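Local coordinates for tubulin-like protein CetZ (Methanosaeta thermophila, PDB 3ZID) that binds and probably hydrolyses GTP as a cytoskeletal relative of tubulin and FtsZ thought to control archaeal cell shape, at residues V43-L55 / K59-N71. Residues are numbered along the deposited sequence; the frame is centred on the assembly and turned at random.
Sequences VETIAINTAINDL and KFTAAKDRLHVPN
Ala47 and Asn49 carry the parallel pairing of strand 42-49 with strand 66-68: Ala47 N donates to Asp65 O (2.8 Å), Ala47 O accepts from Leu67 N, Asn49 N reaches Leu67 O, and Asn49 O takes Val69 N. From the outermost strand, the His68 side chain meets the start of helix 52-56. Its CB packs on Leu55 CD1 (3.8 Å); CG swings anti to the backbone N (chi1 -173°), carrying the ring beneath Ile52. CD2 faces Asn49 O, and NE2 donates to Thr50 O (3.3 Å), which lies near the ring plane, from above the carbonyl plane. ND1 and CE1 lie under Ile52 CB, which sits over the ring centre in a CH-pi contact; Pro70 CA is above the opposite face, offset toward the rim. Arg66 brings NH1 2.8 Å from Leu55 O, too poorly angled for a hydrogen bond, and grips Thr61 O side-on through NE and NH2. With an alanine in place of Arg66, Thr61 O would probably lose both donors, and the preceding loop this tie. At the other end, a water joins Glu44 OE1, Thr45 N and Asp65 OD2, while Glu44 OE2 pairs with Arg42 and Asp65 OD1 with Lys64 and Arg100. In this beta-alpha-beta end of the parallel GTPase sheet, helix 79-98 meets Ile46, Leu67 and Val69; Ala47 and Leu55 meet helix 10-30, whose Asn14 binds GTP and hydrogen-bonds Asn49.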
loop_
_atom_site.group_PDB
_atom_site.type_symbol
_atom_site.label_atom_id
_atom_site.label_comp_id
_atom_site.label_asym_id
_atom_site.label_seq_id
_atom_site.Cartn_x
_atom_site.Cartn_y
_atom_site.Cartn_z
ATOM N N VAL A 43 -3.881 -7.883 17.831
ATOM C CA VAL A 43 -4.100 -7.173 16.564
ATOM C C VAL A 43 -5.460 -6.487 16.498
ATOM O O VAL A 43 -6.487 -7.152 16.388
ATOM C CB VAL A 43 -3.989 -8.113 15.330
ATOM C CG1 VAL A 43 -4.087 -7.314 14.043
ATOM C CG2 VAL A 43 -2.682 -8.893 15.353
ATOM N N GLU A 44 -5.461 -5.158 16.526
ATOM C CA GLU A 44 -6.696 -4.390 16.414
ATOM C C GLU A 44 -6.882 -3.863 14.999
ATOM O O GLU A 44 -5.928 -3.477 14.329
ATOM C CB GLU A 44 -6.690 -3.223 17.404
ATOM C CG GLU A 44 -6.555 -3.653 18.857
ATOM C CD GLU A 44 -7.875 -4.046 19.488
ATOM O OE1 GLU A 44 -8.903 -4.050 18.788
ATOM O OE2 GLU A 44 -7.880 -4.378 20.687
ATOM N N THR A 45 -8.122 -3.871 14.540
ATOM C CA THR A 45 -8.422 -3.426 13.206
ATOM C C THR A 45 -9.542 -2.417 13.262
ATOM O O THR A 45 -10.549 -2.643 13.930
ATOM C CB THR A 45 -8.838 -4.602 12.309
ATOM O OG1 THR A 45 -10.041 -5.192 12.814
ATOM C CG2 THR A 45 -7.741 -5.654 12.271
ATOM N N ILE A 46 -9.360 -1.295 12.573
ATOM C CA ILE A 46 -10.434 -0.326 12.416
ATOM C C ILE A 46 -10.554 0.046 10.960
ATOM O O ILE A 46 -9.578 0.452 10.346
ATOM C CB ILE A 46 -10.205 0.952 13.221
ATOM C CG1 ILE A 46 -9.922 0.613 14.680
ATOM C CG2 ILE A 46 -11.446 1.863 13.143
ATOM C CD1 ILE A 46 -9.514 1.822 15.475
ATOM N N ALA A 47 -11.744 -0.149 10.404
ATOM C CA ALA A 47 -12.048 0.306 9.066
ATOM C C ALA A 47 -12.641 1.710 9.168
ATOM O O ALA A 47 -13.673 1.911 9.796
ATOM C CB ALA A 47 -13.024 -0.627 8.417
ATOM N N ILE A 48 -11.993 2.680 8.540
ATOM C CA ILE A 48 -12.451 4.061 8.618
ATOM C C ILE A 48 -12.916 4.516 7.230
ATOM O O ILE A 48 -12.234 4.279 6.225
ATOM C CB ILE A 48 -11.322 4.963 9.173
ATOM C CG1 ILE A 48 -10.777 4.356 10.474
ATOM C CG2 ILE A 48 -11.828 6.397 9.393
ATOM C CD1 ILE A 48 -9.542 5.018 11.045
ATOM N N ASN A 49 -14.086 5.155 7.180
ATOM C CA ASN A 49 -14.648 5.651 5.925
ATOM C C ASN A 49 -15.666 6.773 6.126
ATOM O O ASN A 49 -16.329 6.850 7.157
ATOM C CB ASN A 49 -15.308 4.508 5.150
ATOM C CG ASN A 49 -15.198 4.677 3.649
ATOM O OD1 ASN A 49 -15.271 5.795 3.120
ATOM N ND2 ASN A 49 -14.993 3.565 2.946
ATOM N N THR A 50 -15.780 7.637 5.126
ATOM C CA THR A 50 -16.781 8.691 5.128
ATOM C C THR A 50 -18.028 8.221 4.400
ATOM O O THR A 50 -19.050 8.889 4.431
ATOM C CB THR A 50 -16.277 9.928 4.391
ATOM O OG1 THR A 50 -15.894 9.566 3.055
ATOM C CG2 THR A 50 -15.088 10.538 5.117
ATOM N N ALA A 51 -17.942 7.075 3.739
ATOM C CA ALA A 51 -19.092 6.530 3.024
ATOM C C ALA A 51 -19.630 5.314 3.758
ATOM O O ALA A 51 -18.983 4.269 3.799
ATOM C CB ALA A 51 -18.709 6.180 1.596
ATOM N N ILE A 52 -20.803 5.455 4.368
ATOM C CA ILE A 52 -21.336 4.379 5.203
ATOM C C ILE A 52 -21.700 3.125 4.401
ATOM O O ILE A 52 -21.635 2.015 4.932
ATOM C CB ILE A 52 -22.520 4.856 6.099
ATOM C CG1 ILE A 52 -22.851 3.799 7.157
ATOM C CG2 ILE A 52 -23.735 5.240 5.267
ATOM C CD1 ILE A 52 -23.949 4.205 8.092
ATOM N N ASN A 53 -22.066 3.286 3.130
ATOM C CA ASN A 53 -22.299 2.119 2.260
ATOM C C ASN A 53 -21.095 1.185 2.193
ATOM O O ASN A 53 -21.256 -0.028 2.195
ATOM C CB ASN A 53 -22.714 2.524 0.841
ATOM C CG ASN A 53 -24.179 2.883 0.744
ATOM O OD1 ASN A 53 -24.984 2.475 1.583
ATOM N ND2 ASN A 53 -24.537 3.637 -0.286
ATOM N N ASP A 54 -19.899 1.762 2.099
ATOM C CA ASP A 54 -18.669 0.979 2.073
ATOM C C ASP A 54 -18.504 0.154 3.342
ATOM O O ASP A 54 -18.146 -1.015 3.273
ATOM C CB ASP A 54 -17.439 1.872 1.900
ATOM C CG ASP A 54 -17.481 2.706 0.634
ATOM O OD1 ASP A 54 -18.429 2.544 -0.157
ATOM O OD2 ASP A 54 -16.555 3.522 0.435
ATOM N N LEU A 55 -18.745 0.772 4.498
ATOM C CA LEU A 55 -18.602 0.074 5.772
ATOM C C LEU A 55 -19.654 -1.014 5.910
ATOM O O LEU A 55 -19.395 -2.071 6.480
ATOM C CB LEU A 55 -18.689 1.054 6.936
ATOM C CG LEU A 55 -17.602 2.127 6.987
ATOM C CD1 LEU A 55 -18.021 3.239 7.937
ATOM C CD2 LEU A 55 -16.269 1.527 7.429
ATOM N N LYS A 59 -17.691 -7.577 5.498
ATOM C CA LYS A 59 -18.321 -8.854 5.835
ATOM C C LYS A 59 -17.637 -9.640 6.936
ATOM O O LYS A 59 -18.246 -10.513 7.518
ATOM C CB LYS A 59 -18.390 -9.738 4.586
ATOM C CG LYS A 59 -19.204 -9.142 3.449
ATOM C CD LYS A 59 -18.954 -9.878 2.138
ATOM C CE LYS A 59 -19.718 -9.233 0.984
ATOM N NZ LYS A 59 -19.561 -9.993 -0.290
ATOM N N PHE A 60 -16.388 -9.314 7.243
ATOM C CA PHE A 60 -15.636 -10.077 8.235
ATOM C C PHE A 60 -15.107 -9.149 9.331
ATOM O O PHE A 60 -14.284 -9.532 10.164
ATOM C CB PHE A 60 -14.503 -10.865 7.555
ATOM C CG PHE A 60 -14.986 -11.790 6.452
ATOM C CD1 PHE A 60 -15.391 -13.082 6.735
ATOM C CD2 PHE A 60 -15.053 -11.354 5.134
ATOM C CE1 PHE A 60 -15.849 -13.929 5.724
ATOM C CE2 PHE A 60 -15.510 -12.188 4.130
ATOM C CZ PHE A 60 -15.910 -13.477 4.426
ATOM N N THR A 61 -15.612 -7.923 9.341
ATOM C CA THR A 61 -15.150 -6.925 10.297
ATOM C C THR A 61 -16.271 -6.617 11.264
ATOM O O THR A 61 -17.357 -6.242 10.845
ATOM C CB THR A 61 -14.719 -5.626 9.568
ATOM O OG1 THR A 61 -13.684 -5.940 8.632
ATOM C CG2 THR A 61 -14.190 -4.592 10.553
ATOM N N ALA A 62 -15.990 -6.757 12.553
ATOM C CA ALA A 62 -16.984 -6.483 13.589
ATOM C C ALA A 62 -17.505 -5.042 13.546
ATOM O O ALA A 62 -16.770 -4.120 13.200
ATOM C CB ALA A 62 -16.415 -6.802 14.950
ATOM N N ALA A 63 -18.763 -4.857 13.941
ATOM C CA ALA A 63 -19.425 -3.552 13.895
ATOM C C ALA A 63 -18.670 -2.502 14.699
ATOM O O ALA A 63 -18.606 -1.337 14.308
ATOM C CB ALA A 63 -20.847 -3.671 14.405
ATOM N N LYS A 64 -18.070 -2.923 15.805
ATOM C CA LYS A 64 -17.278 -2.022 16.629
ATOM C C LYS A 64 -16.013 -1.539 15.933
ATOM O O LYS A 64 -15.398 -0.562 16.356
ATOM C CB LYS A 64 -16.895 -2.706 17.927
ATOM C CG LYS A 64 -16.243 -4.055 17.724
ATOM C CD LYS A 64 -15.715 -4.603 19.045
ATOM C CE LYS A 64 -14.356 -4.005 19.402
ATOM N NZ LYS A 64 -13.252 -4.706 18.697
ATOM N N ASP A 65 -15.623 -2.232 14.870
ATOM C CA ASP A 65 -14.398 -1.898 14.170
ATOM C C ASP A 65 -14.697 -1.142 12.880
ATOM O O ASP A 65 -13.813 -0.946 12.043
ATOM C CB ASP A 65 -13.601 -3.171 13.877
ATOM C CG ASP A 65 -13.086 -3.845 15.141
ATOM O OD1 ASP A 65 -13.120 -3.211 16.216
ATOM O OD2 ASP A 65 -12.616 -5.000 15.052
ATOM N N ARG A 66 -15.951 -0.730 12.721
ATOM C CA ARG A 66 -16.363 0.049 11.559
ATOM C C ARG A 66 -16.670 1.472 11.968
ATOM O O ARG A 66 -17.678 1.740 12.614
ATOM C CB ARG A 66 -17.584 -0.558 10.874
ATOM C CG ARG A 66 -17.425 -1.989 10.478
ATOM C CD ARG A 66 -18.636 -2.457 9.683
ATOM N NE ARG A 66 -18.568 -3.890 9.431
ATOM C CZ ARG A 66 -19.460 -4.571 8.723
ATOM N NH1 ARG A 66 -20.498 -3.945 8.190
ATOM N NH2 ARG A 66 -19.306 -5.875 8.540
ATOM N N LEU A 67 -15.760 2.370 11.614
ATOM C CA LEU A 67 -15.844 3.759 12.015
ATOM C C LEU A 67 -16.327 4.648 10.873
ATOM O O LEU A 67 -15.621 4.842 9.871
ATOM C CB LEU A 67 -14.493 4.241 12.544
ATOM C CG LEU A 67 -14.500 5.689 13.043
ATOM C CD1 LEU A 67 -15.500 5.853 14.171
ATOM C CD2 LEU A 67 -13.122 6.098 13.512
ATOM N N HIS A 68 -17.557 5.139 11.008
ATOM C CA HIS A 68 -18.114 6.084 10.055
ATOM C C HIS A 68 -17.733 7.507 10.436
ATOM O O HIS A 68 -17.902 7.929 11.573
ATOM C CB HIS A 68 -19.639 5.962 9.973
ATOM C CG HIS A 68 -20.243 6.793 8.883
ATOM N ND1 HIS A 68 -21.445 7.446 9.025
ATOM C CD2 HIS A 68 -19.807 7.077 7.633
ATOM C CE1 HIS A 68 -21.725 8.099 7.911
ATOM N NE2 HIS A 68 -20.748 7.891 7.049
ATOM N N VAL A 69 -17.183 8.229 9.477
ATOM C CA VAL A 69 -16.865 9.629 9.670
ATOM C C VAL A 69 -17.838 10.441 8.835
ATOM O O VAL A 69 -17.694 10.498 7.617
ATOM C CB VAL A 69 -15.431 9.926 9.225
ATOM C CG1 VAL A 69 -15.116 11.390 9.425
ATOM C CG2 VAL A 69 -14.432 9.013 9.969
ATOM N N PRO A 70 -18.846 11.059 9.466
ATOM C CA PRO A 70 -19.877 11.704 8.642
ATOM C C PRO A 70 -19.268 12.807 7.772
ATOM O O PRO A 70 -18.403 13.526 8.259
ATOM C CB PRO A 70 -20.826 12.308 9.686
ATOM C CG PRO A 70 -20.546 11.557 10.953
ATOM C CD PRO A 70 -19.086 11.238 10.908
ATOM N N ASN A 71 -19.669 12.900 6.505
ATOM C CA ASN A 71 -19.319 14.048 5.649
ATOM C C ASN A 71 -17.813 14.259 5.437
ATOM O O ASN A 71 -17.370 14.665 4.361
ATOM C CB ASN A 71 -19.963 15.336 6.175
ATOM C CG ASN A 71 -21.471 15.262 6.200
ATOM O OD1 ASN A 71 -22.072 14.472 5.471
ATOM N ND2 ASN A 71 -22.097 16.092 7.035
HETATM O O HOH W 1 -10.074 -5.088 16.390
#